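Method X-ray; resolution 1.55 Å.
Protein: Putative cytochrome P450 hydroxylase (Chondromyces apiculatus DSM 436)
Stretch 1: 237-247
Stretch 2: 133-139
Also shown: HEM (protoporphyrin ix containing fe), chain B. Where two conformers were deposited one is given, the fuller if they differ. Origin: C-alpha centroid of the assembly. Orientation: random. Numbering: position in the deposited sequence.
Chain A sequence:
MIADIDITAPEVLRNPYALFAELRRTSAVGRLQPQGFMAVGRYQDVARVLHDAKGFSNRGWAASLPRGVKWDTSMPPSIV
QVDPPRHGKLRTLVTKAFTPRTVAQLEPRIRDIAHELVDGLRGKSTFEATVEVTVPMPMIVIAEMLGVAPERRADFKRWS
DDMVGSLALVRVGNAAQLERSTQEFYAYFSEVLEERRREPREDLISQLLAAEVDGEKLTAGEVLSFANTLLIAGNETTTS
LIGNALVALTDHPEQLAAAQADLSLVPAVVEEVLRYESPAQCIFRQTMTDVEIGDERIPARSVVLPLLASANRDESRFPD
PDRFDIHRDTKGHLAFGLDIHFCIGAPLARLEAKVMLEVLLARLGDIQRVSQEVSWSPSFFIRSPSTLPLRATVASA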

# COMPACT_ATOMS: atom_id res chain seq x y z
N THR A 237 0.38 2.05 -2.87
CA THR A 237 -0.26 0.80 -2.48
C THR A 237 -1.74 0.78 -2.88
O THR A 237 -2.21 -0.24 -3.38
CB THR A 237 -0.16 0.60 -0.97
OG1 THR A 237 -0.65 1.81 -0.41
CG2 THR A 237 1.26 0.24 -0.58
N THR A 238 -2.44 1.86 -2.65
CA THR A 238 -3.91 1.88 -3.00
C THR A 238 -4.08 1.85 -4.51
O THR A 238 -4.96 1.15 -5.00
CB THR A 238 -4.63 3.06 -2.36
OG1 THR A 238 -4.41 3.02 -0.95
CG2 THR A 238 -6.12 3.00 -2.62
N THR A 239 -3.22 2.58 -5.22
CA THR A 239 -3.19 2.52 -6.69
C THR A 239 -3.01 1.07 -7.11
O THR A 239 -3.63 0.61 -8.08
CB THR A 239 -2.09 3.44 -7.20
OG1 THR A 239 -2.46 4.79 -6.94
CG2 THR A 239 -1.80 3.26 -8.67
N SER A 240 -2.04 0.40 -6.50
CA SER A 240 -1.73 -0.99 -6.80
C SER A 240 -2.96 -1.89 -6.61
O SER A 240 -3.24 -2.72 -7.46
CB SER A 240 -0.58 -1.48 -5.99
OG SER A 240 -0.65 -2.89 -5.84
N LEU A 241 -3.63 -1.74 -5.47
CA LEU A 241 -4.84 -2.55 -5.17
C LEU A 241 -5.89 -2.42 -6.28
O LEU A 241 -6.37 -3.43 -6.80
CB LEU A 241 -5.41 -2.07 -3.84
CG LEU A 241 -6.74 -2.73 -3.47
CD1 LEU A 241 -6.63 -4.25 -3.47
CD2 LEU A 241 -7.19 -2.24 -2.13
N ILE A 242 -6.22 -1.18 -6.67
CA ILE A 242 -7.20 -0.99 -7.68
C ILE A 242 -6.72 -1.53 -9.03
O ILE A 242 -7.53 -2.22 -9.71
CB ILE A 242 -7.65 0.47 -7.75
CG1 ILE A 242 -8.12 0.98 -6.39
CG2 ILE A 242 -8.75 0.65 -8.80
CD1 ILE A 242 -8.32 2.47 -6.34
N GLY A 243 -5.46 -1.27 -9.45
CA GLY A 243 -4.95 -1.79 -10.74
C GLY A 243 -4.91 -3.31 -10.75
O GLY A 243 -5.32 -3.97 -11.70
N ASN A 244 -4.43 -3.88 -9.64
CA ASN A 244 -4.35 -5.34 -9.49
C ASN A 244 -5.73 -5.98 -9.56
O ASN A 244 -5.83 -7.07 -10.13
CB ASN A 244 -3.64 -5.76 -8.21
CG ASN A 244 -2.17 -5.42 -8.26
OD1 ASN A 244 -1.69 -4.88 -9.23
ND2 ASN A 244 -1.47 -5.68 -7.16
N ALA A 245 -6.74 -5.33 -9.01
CA ALA A 245 -8.11 -5.81 -9.07
C ALA A 245 -8.53 -5.85 -10.54
O ALA A 245 -9.16 -6.81 -10.96
CB ALA A 245 -9.00 -4.89 -8.28
N LEU A 246 -8.18 -4.80 -11.28
CA LEU A 246 -8.59 -4.73 -12.72
C LEU A 246 -7.89 -5.82 -13.51
O LEU A 246 -8.46 -6.42 -14.45
CB LEU A 246 -8.31 -3.33 -13.26
CG LEU A 246 -9.23 -2.27 -12.68
CD1 LEU A 246 -8.82 -0.88 -13.11
CD2 LEU A 246 -10.69 -2.55 -13.04
N VAL A 247 -6.63 -6.11 -13.16
CA VAL A 247 -5.87 -7.18 -13.79
C VAL A 247 -6.53 -8.53 -13.47
O VAL A 247 -6.81 -9.33 -14.40
CB VAL A 247 -4.38 -7.17 -13.40
CG1 VAL A 247 -3.70 -8.48 -13.80
CG2 VAL A 247 -3.61 -6.00 -14.00
CHA HEM B . 1.40 0.09 7.45
CHB HEM B . -0.03 -2.26 3.61
CHC HEM B . -2.66 1.60 2.34
CHD HEM B . -0.92 4.08 5.98
C1A HEM B . 1.20 -0.91 6.52
C2A HEM B . 1.73 -2.22 6.70
C3A HEM B . 1.34 -2.88 5.59
C4A HEM B . 0.57 -1.99 4.80
CMA HEM B . 1.67 -4.29 5.16
CAA HEM B . 2.55 -2.78 7.83
CBA HEM B . 4.06 -2.41 7.74
CGA HEM B . 4.90 -3.09 8.80
O1A HEM B . 4.39 -3.96 9.56
O2A HEM B . 6.14 -2.80 8.75
C1B HEM B . -0.88 -1.41 2.89
C2B HEM B . -1.59 -1.77 1.69
C3B HEM B . -2.34 -0.70 1.30
C4B HEM B . -2.08 0.34 2.31
CMB HEM B . -1.45 -3.10 1.06
CAB HEM B . -3.32 -0.52 0.16
CBB HEM B . -3.86 -1.56 -0.38
C1C HEM B . -2.49 2.61 3.22
C2C HEM B . -3.13 3.90 3.11
C3C HEM B . -2.59 4.58 4.19
C4C HEM B . -1.66 3.77 4.86
CMC HEM B . -4.24 4.27 2.18
CAC HEM B . -2.88 5.94 4.66
CBC HEM B . -3.53 6.85 3.98
C1D HEM B . -0.12 3.18 6.65
C2D HEM B . 0.67 3.57 7.86
C3D HEM B . 1.30 2.45 8.27
C4D HEM B . 0.91 1.39 7.33
CMD HEM B . 0.64 4.98 8.42
CAD HEM B . 2.21 2.33 9.46
CBD HEM B . 1.56 1.84 10.76
CGD HEM B . 2.56 1.63 11.88
O1D HEM B . 2.09 1.60 13.04
O2D HEM B . 3.78 1.48 11.63
NA HEM B . 0.48 -0.78 5.35
NB HEM B . -1.23 -0.17 3.19
NC HEM B . -1.57 2.55 4.24
ND HEM B . 0.13 1.86 6.34
FE HEM B . -0.61 0.83 4.87
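Stretch 2 (133-139) VTVPMPM

The contact between residues 133-139 and 237-247 is a small, largely apolar packing of a proline-containing, largely helical segment against the side of a continuous helix, centred on one threonine that drops into a groove and fastened by a polar edge of backbone carbonyl, threonine hydroxyl and water. It illustrates a general principle: where proline interrupts a helical ladder, a carbonyl left without its usual NH can be taken up by a neighbouring helix.

Stretch 1 is helical throughout, with an unbroken i to i+4 ladder from Leu-241 N to Thr-237 O (2.9 Å) through Val-247 N to Gly-243 O (2.9 Å). In stretch 2 the ladder is incomplete. Val-135 falls outside the assigned helices, yet its phi/psi of -73/-48 keeps the chain on a helical course, and Met-137 N still reaches back to Val-133 O at 3.3 Å. One residue further on, Thr-134 O has no such partner, because the nitrogen of Pro-138 carries no hydrogen. The register runs antiparallel: Thr-134 lies beside Thr-239, their CA atoms 4.9 Å apart, whereas the later Pro-138 lies beside the earlier Thr-238, at 6.4 Å between CA atoms.

Thr-134 is the knob. Its CA-to-CB bond points toward the helix, and its side chain, with chi1 in the p well, sits among Thr-239, Ile-242, Gly-243 and Leu-246. Its CG2 lies 3.6 Å from Ile-242 CG2, 3.9 Å from Gly-243 N and 4.2 Å from Leu-246 CD1. At Gly-243 the methyl packs directly against the helix backbone. Beyond this knob, Met-137 SD meets Ile-242 CD1 at 4.2 Å, a looser apolar contact.

Thr-239 supplies the polar counterpart. Its OG1 stands 2.7 Å from Thr-134 O, a distance suited to a hydrogen bond, although the hydroxyl proton has another acceptor within reach. The same carbonyl oxygen, Thr-134 O, lies 3.5 Å from Thr-239 CA in a CA-H...O contact, so hydroxyl and backbone approach it together. Two waters extend the seam: one donates to Thr-239 O (2.8 Å) and also hydrogen-bonds Thr-134 OG1 (2.7 Å), and a second donates to both Val-135 O (2.8 Å) and Thr-239 OG1 (2.7 Å).

Towards the haem, the ring of Pro-138 closes the contact, its CG 3.4 Å from Thr-239 OG1 and 3.8 Å from Thr-238 CB. Thr-238 links this packing to the cofactor, since its OG1 comes within 3.4 Å of HEM CMC.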

# COMPACT_ATOMS: atom_id res chain seq x y z
N VAL A 133 -7.18 6.74 -13.77
CA VAL A 133 -8.07 6.29 -12.68
C VAL A 133 -7.28 5.92 -11.42
O VAL A 133 -7.48 6.51 -10.38
CB VAL A 133 -8.99 5.13 -13.10
CG1 VAL A 133 -9.81 4.65 -11.91
CG2 VAL A 133 -9.88 5.50 -14.27
N THR A 134 -6.40 4.91 -11.50
CA THR A 134 -5.91 4.31 -10.29
C THR A 134 -4.85 5.17 -9.62
O THR A 134 -4.75 5.16 -8.39
CB THR A 134 -5.40 2.89 -10.52
OG1 THR A 134 -4.19 2.94 -11.26
CG2 THR A 134 -6.42 2.04 -11.24
N VAL A 135 -4.06 5.89 -10.41
CA VAL A 135 -3.05 6.80 -9.83
C VAL A 135 -3.71 8.02 -9.22
O VAL A 135 -3.40 8.36 -8.07
CB VAL A 135 -2.00 7.20 -10.88
CG1 VAL A 135 -1.14 8.35 -10.39
CG2 VAL A 135 -1.16 6.01 -11.24
N PRO A 136 -4.65 8.74 -9.89
CA PRO A 136 -5.23 9.95 -9.29
C PRO A 136 -6.04 9.70 -8.02
O PRO A 136 -5.97 10.51 -7.10
CB PRO A 136 -6.18 10.55 -10.34
CG PRO A 136 -6.23 9.52 -11.46
CD PRO A 136 -5.06 8.58 -11.30
N MET A 137 -6.84 8.64 -7.94
CA MET A 137 -7.84 8.57 -6.86
C MET A 137 -7.16 8.70 -5.49
O MET A 137 -7.53 9.56 -4.69
CB MET A 137 -8.69 7.30 -6.89
CG MET A 137 -9.23 6.96 -5.53
SD MET A 137 -10.65 5.92 -5.65
CE MET A 137 -11.96 7.14 -5.74
N PRO A 138 -6.13 7.89 -5.14
CA PRO A 138 -5.56 7.97 -3.78
C PRO A 138 -4.94 9.34 -3.46
O PRO A 138 -5.12 9.90 -2.34
CB PRO A 138 -4.50 6.88 -3.75
CG PRO A 138 -4.91 5.92 -4.85
CD PRO A 138 -5.58 6.77 -5.91
N MET A 139 -4.28 9.89 -4.45
CA MET A 139 -3.61 11.15 -4.31
C MET A 139 -4.61 12.29 -4.09
O MET A 139 -4.38 13.20 -3.20
CB MET A 139 -2.82 11.34 -5.61
CG MET A 139 -1.91 12.50 -5.63
SD MET A 139 -1.55 12.64 -7.41
CE MET A 139 -0.53 11.18 -7.55
O HOH W 1 -2.87 0.63 -10.74
O HOH W 2 -1.55 7.27 -6.30
O HOH W 3 1.22 1.40 3.71